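Local coordinates for ferredoxin, 2Fe-2S (Aquifex aeolicus, PDB 1M2D), which transfers electrons through a single [2Fe-2S] cluster held in a thioredoxin-like fold and forms a homodimer in solution, at residues C9-R13 with P52-M56; I38-L44 with H89-G93. The protein carries 1 engineered substitution. All coordinates share one frame. Numbering follows the deposited sequence.

Contact 1 of 2, residues C9-R13 with P52-M56. With FES (Fe2/s2 (inorganic) cluster), chain C.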
loop_
_atom_site.group_PDB
_atom_site.type_symbol
_atom_site.label_atom_id
_atom_site.label_comp_id
_atom_site.label_asym_id
_atom_site.label_seq_id
_atom_site.Cartn_x
_atom_site.Cartn_y
_atom_site.Cartn_z
ATOM N N CYS A 9 3.489 4.496 -5.395
ATOM C CA CYS A 9 2.356 4.879 -6.225
ATOM C C CYS A 9 2.760 4.743 -7.700
ATOM O O CYS A 9 3.725 5.371 -8.117
ATOM C CB CYS A 9 1.922 6.283 -5.916
ATOM S SG CYS A 9 0.544 6.790 -6.989
ATOM N N VAL A 10 2.003 3.939 -8.454
ATOM C CA VAL A 10 2.216 3.737 -9.859
ATOM C C VAL A 10 1.034 4.276 -10.696
ATOM O O VAL A 10 0.936 3.968 -11.883
ATOM C CB VAL A 10 2.537 2.277 -10.237
ATOM C CG1 VAL A 10 3.824 1.842 -9.547
ATOM C CG2 VAL A 10 1.378 1.359 -9.874
ATOM N N GLN A 11 0.162 5.052 -10.061
ATOM C CA GLN A 11 -1.001 5.623 -10.718
ATOM C C GLN A 11 -0.621 6.466 -11.905
ATOM O O GLN A 11 0.248 7.321 -11.836
ATOM C CB GLN A 11 -1.701 6.514 -9.716
ATOM C CG GLN A 11 -2.984 7.198 -10.180
ATOM C CD GLN A 11 -4.198 6.323 -10.085
ATOM O OE1 GLN A 11 -4.508 5.795 -8.986
ATOM N NE2 GLN A 11 -4.886 6.130 -11.204
ATOM N N ASP A 12 -1.353 6.255 -12.994
ATOM C CA ASP A 12 -1.307 7.169 -14.112
ATOM C C ASP A 12 -2.660 7.869 -14.205
ATOM O O ASP A 12 -3.629 7.407 -13.670
ATOM C CB ASP A 12 -1.007 6.477 -15.428
ATOM C CG ASP A 12 -0.397 7.437 -16.457
ATOM O OD1 ASP A 12 -0.180 8.657 -16.216
ATOM O OD2 ASP A 12 -0.167 6.892 -17.543
ATOM N N ARG A 13 -2.661 9.002 -14.901
ATOM C CA ARG A 13 -3.858 9.840 -15.070
ATOM C C ARG A 13 -3.872 10.353 -16.522
ATOM O O ARG A 13 -2.795 10.515 -17.101
ATOM C CB ARG A 13 -3.936 11.047 -14.146
ATOM C CG ARG A 13 -3.903 10.756 -12.671
ATOM C CD ARG A 13 -5.209 10.524 -12.039
ATOM N NE ARG A 13 -5.161 10.576 -10.584
ATOM C CZ ARG A 13 -6.017 9.942 -9.813
ATOM N NH1 ARG A 13 -7.005 9.193 -10.240
ATOM N NH2 ARG A 13 -5.800 10.122 -8.517
ATOM N N PRO A 52 3.040 -2.055 -5.519
ATOM C CA PRO A 52 2.564 -0.921 -6.302
ATOM C C PRO A 52 1.152 -0.520 -5.898
ATOM O O PRO A 52 0.353 -1.395 -5.591
ATOM C CB PRO A 52 2.587 -1.490 -7.754
ATOM C CG PRO A 52 2.267 -2.950 -7.558
ATOM C CD PRO A 52 2.843 -3.347 -6.218
ATOM N N THR A 53 0.867 0.777 -5.943
ATOM C CA THR A 53 -0.423 1.265 -5.502
ATOM C C THR A 53 -1.031 2.255 -6.456
ATOM O O THR A 53 -0.377 2.833 -7.335
ATOM C CB THR A 53 -0.372 1.975 -4.111
ATOM O OG1 THR A 53 0.201 3.266 -4.242
ATOM C CG2 THR A 53 0.491 1.193 -3.137
ATOM N N GLY A 54 -2.321 2.509 -6.242
ATOM C CA GLY A 54 -2.966 3.697 -6.804
ATOM C C GLY A 54 -2.655 4.922 -5.965
ATOM O O GLY A 54 -1.938 4.884 -4.955
ATOM N N CYS A 55 -3.248 6.043 -6.353
ATOM C CA CYS A 55 -2.945 7.368 -5.793
ATOM C C CYS A 55 -3.087 7.338 -4.303
ATOM O O CYS A 55 -4.087 6.862 -3.742
ATOM C CB CYS A 55 -3.899 8.363 -6.385
ATOM S SG CYS A 55 -3.647 10.094 -5.861
ATOM N N MET A 56 -2.090 7.915 -3.613
ATOM C CA MET A 56 -2.066 8.099 -2.168
ATOM C C MET A 56 -2.242 9.556 -1.760
ATOM O O MET A 56 -1.929 9.966 -0.664
ATOM C CB MET A 56 -0.790 7.486 -1.554
ATOM C CG MET A 56 -0.885 5.963 -1.625
ATOM S SD MET A 56 0.474 5.097 -0.773
ATOM C CE MET A 56 1.793 5.290 -1.951
HETATM FE FE1 FES C . 0.651 9.089 -6.920
HETATM FE FE2 FES C . -1.498 10.669 -6.513
HETATM S S1 FES C . -0.831 9.747 -8.432
HETATM S S2 FES C . 0.064 10.050 -5.012
#
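Strands 4-9 and 48-53 run parallel in the sheet of this thioredoxin-like fold, and the contact lies where both end and give way to the loops that hold the [2Fe-2S] cluster. C9 pairs with T53 in a parallel bridge (CA to CA 4.6 Å), and V10 N donates to T53 O at 2.9 Å, nearly straight at 168°. Taken end to end, C9-R13 and P52-M56 run 74° apart, but Q11 CA is still 4.8 Å from G54 CA. The side-chain amide of Q11 continues the link past the bridge: its OE1 accepts from C55 N at 2.9 Å, while NE2 donates to D12 O at 3.0 Å. V10 CG2 lies 3.8 Å from P52 CB, and F31 of helix 27-40 touches both side chains. T53 and M56 also pack on T51 of the second subunit. C9 SG binds FE1 and C55 SG binds FE2, both at 2.3 Å; C22 is the second protein ligand of FE1 and S59, an engineered replacement for cysteine, that of FE2. Q11 N also donates to C9 SG at 3.6 Å.

Contact 2 of 2, residues I38-L44 with H89-G93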
loop_
_atom_site.group_PDB
_atom_site.type_symbol
_atom_site.label_atom_id
_atom_site.label_comp_id
_atom_site.label_asym_id
_atom_site.label_seq_id
_atom_site.Cartn_x
_atom_site.Cartn_y
_atom_site.Cartn_z
ATOM N N ILE A 38 15.589 -5.332 -4.550
ATOM C CA ILE A 38 15.093 -6.144 -3.470
ATOM C C ILE A 38 15.376 -7.558 -3.901
ATOM O O ILE A 38 15.708 -8.330 -2.973
ATOM C CB ILE A 38 13.582 -5.917 -3.173
ATOM C CG1 ILE A 38 13.358 -4.430 -2.856
ATOM C CG2 ILE A 38 12.963 -6.794 -2.122
ATOM C CD1 ILE A 38 13.620 -4.072 -1.419
ATOM N N GLN A 39 15.348 -7.923 -5.202
ATOM C CA GLN A 39 15.751 -9.332 -5.287
ATOM C C GLN A 39 17.274 -9.381 -5.445
ATOM O O GLN A 39 17.808 -10.102 -4.564
ATOM C CB GLN A 39 15.300 -10.296 -6.366
ATOM C CG GLN A 39 16.046 -11.643 -5.991
ATOM C CD GLN A 39 15.623 -12.052 -4.584
ATOM O OE1 GLN A 39 16.270 -11.539 -3.669
ATOM N NE2 GLN A 39 14.705 -12.924 -4.287
ATOM N N THR A 40 18.051 -8.750 -6.296
ATOM C CA THR A 40 19.478 -9.057 -6.417
ATOM C C THR A 40 20.279 -8.949 -5.128
ATOM O O THR A 40 21.508 -9.109 -5.062
ATOM C CB THR A 40 20.027 -8.109 -7.513
ATOM O OG1 THR A 40 19.790 -6.748 -7.077
ATOM C CG2 THR A 40 19.331 -8.313 -8.863
ATOM N N ASP A 41 19.709 -8.674 -3.982
ATOM C CA ASP A 41 20.064 -8.545 -2.616
ATOM C C ASP A 41 19.360 -9.511 -1.673
ATOM O O ASP A 41 18.218 -9.315 -1.237
ATOM C CB ASP A 41 19.709 -7.107 -2.181
ATOM C CG ASP A 41 20.413 -6.863 -0.844
ATOM O OD1 ASP A 41 20.585 -7.645 0.095
ATOM O OD2 ASP A 41 20.872 -5.714 -0.787
ATOM N N PRO A 42 20.045 -10.586 -1.306
ATOM C CA PRO A 42 19.452 -11.582 -0.374
ATOM C C PRO A 42 18.958 -10.935 0.911
ATOM O O PRO A 42 17.840 -11.240 1.309
ATOM C CB PRO A 42 20.587 -12.573 -0.153
ATOM C CG PRO A 42 21.468 -12.447 -1.335
ATOM C CD PRO A 42 21.396 -10.990 -1.750
ATOM N N GLN A 43 19.683 -10.044 1.546
ATOM C CA GLN A 43 19.268 -9.450 2.801
ATOM C C GLN A 43 17.985 -8.653 2.602
ATOM O O GLN A 43 17.132 -8.652 3.442
ATOM C CB GLN A 43 20.347 -8.530 3.333
ATOM C CG GLN A 43 20.110 -7.825 4.634
ATOM C CD GLN A 43 21.297 -6.908 4.906
ATOM O OE1 GLN A 43 22.445 -7.296 4.728
ATOM N NE2 GLN A 43 21.037 -5.692 5.345
ATOM N N LEU A 44 17.874 -7.952 1.482
ATOM C CA LEU A 44 16.612 -7.221 1.305
ATOM C C LEU A 44 15.441 -8.146 1.068
ATOM O O LEU A 44 14.316 -7.939 1.550
ATOM C CB LEU A 44 16.825 -6.300 0.114
ATOM C CG LEU A 44 17.592 -5.022 0.439
ATOM C CD1 LEU A 44 18.145 -4.478 -0.859
ATOM C CD2 LEU A 44 16.618 -4.143 1.188
ATOM N N HIS A 89 17.953 3.512 4.564
ATOM C CA HIS A 89 16.700 3.287 5.275
ATOM C C HIS A 89 16.350 1.803 5.343
ATOM O O HIS A 89 16.206 1.275 6.478
ATOM C CB HIS A 89 15.601 4.153 4.626
ATOM C CG HIS A 89 14.319 4.116 5.388
ATOM N ND1 HIS A 89 13.222 4.802 4.901
ATOM C CD2 HIS A 89 13.945 3.562 6.546
ATOM C CE1 HIS A 89 12.245 4.620 5.779
ATOM N NE2 HIS A 89 12.661 3.843 6.776
ATOM N N LEU A 90 16.181 1.139 4.224
ATOM C CA LEU A 90 15.633 -0.236 4.320
ATOM C C LEU A 90 16.637 -1.147 4.986
ATOM O O LEU A 90 16.197 -2.029 5.727
ATOM C CB LEU A 90 15.218 -0.742 2.938
ATOM C CG LEU A 90 14.217 0.149 2.234
ATOM C CD1 LEU A 90 13.799 -0.520 0.920
ATOM C CD2 LEU A 90 13.013 0.477 3.057
ATOM N N LYS A 91 17.941 -0.949 4.756
ATOM C CA LYS A 91 18.935 -1.774 5.417
ATOM C C LYS A 91 19.448 -1.077 6.684
ATOM O O LYS A 91 19.577 -1.735 7.683
ATOM C CB LYS A 91 20.120 -2.036 4.501
ATOM C CG LYS A 91 19.737 -2.991 3.376
ATOM C CD LYS A 91 20.954 -3.070 2.501
ATOM C CE LYS A 91 20.769 -4.256 1.600
ATOM N NZ LYS A 91 22.123 -4.440 0.961
ATOM N N GLY A 92 19.747 0.216 6.632
ATOM C CA GLY A 92 20.383 0.954 7.706
ATOM C C GLY A 92 19.462 1.479 8.782
ATOM O O GLY A 92 19.952 1.902 9.837
ATOM N N GLY A 93 18.159 1.526 8.555
ATOM C CA GLY A 93 17.297 2.102 9.553
ATOM C C GLY A 93 17.208 3.605 9.609
ATOM O O GLY A 93 16.575 4.165 10.519
#
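The end of helix 27-40 and the start of the short helix 42-45, with the turn between them, meet the end of helix 82-91 through a small apolar patch and one salt bridge. I38 opens the contact, its CD1 4.3 Å from L90 CD1. D41 follows in the break between the two helices, where it is the N-cap of helix 42-45: its OD1 accepts from L44 N at 3.1 Å. The same carboxylate forms a salt bridge with K91, modelled very short at 2.5 Å between OD2 and NZ, although the place of OD2 is less sure. Q43 and L44 then lie along the extended lysine, with Q43 NE2 3.6 Å from K91 CG and L44 CG 3.5 Å from K91 CE; L44 CD2 also reaches L90 CB at 4.1 Å. G93, with positive phi (80°), is the first residue after helix 82-91 to leave helical angles. Beneath the patch lies the sheet: I38 packs on T48 and I50 of strand 48-53, and L90 on V67 of strand 65-68.

Contacts 1 and 2 lie on opposite sides of the chain's centre, their own centres 23 Å apart and their nearest atoms about 11 Å apart, so they do not touch. Strand 48-53 connects them: it begins shortly after helix 42-45 of contact 2 and ends in contact 1, close to the cluster ligand C55. Helix 27-40 takes part in both: F31 touches V10 and P52 of contact 1, and I38 lies in contact 2. The segments of the two contacts alternate along the chain. Contact 1 binds the [2Fe-2S] cluster and borders the second subunit, whereas contact 2 is away from the cluster and untouched by the other subunit.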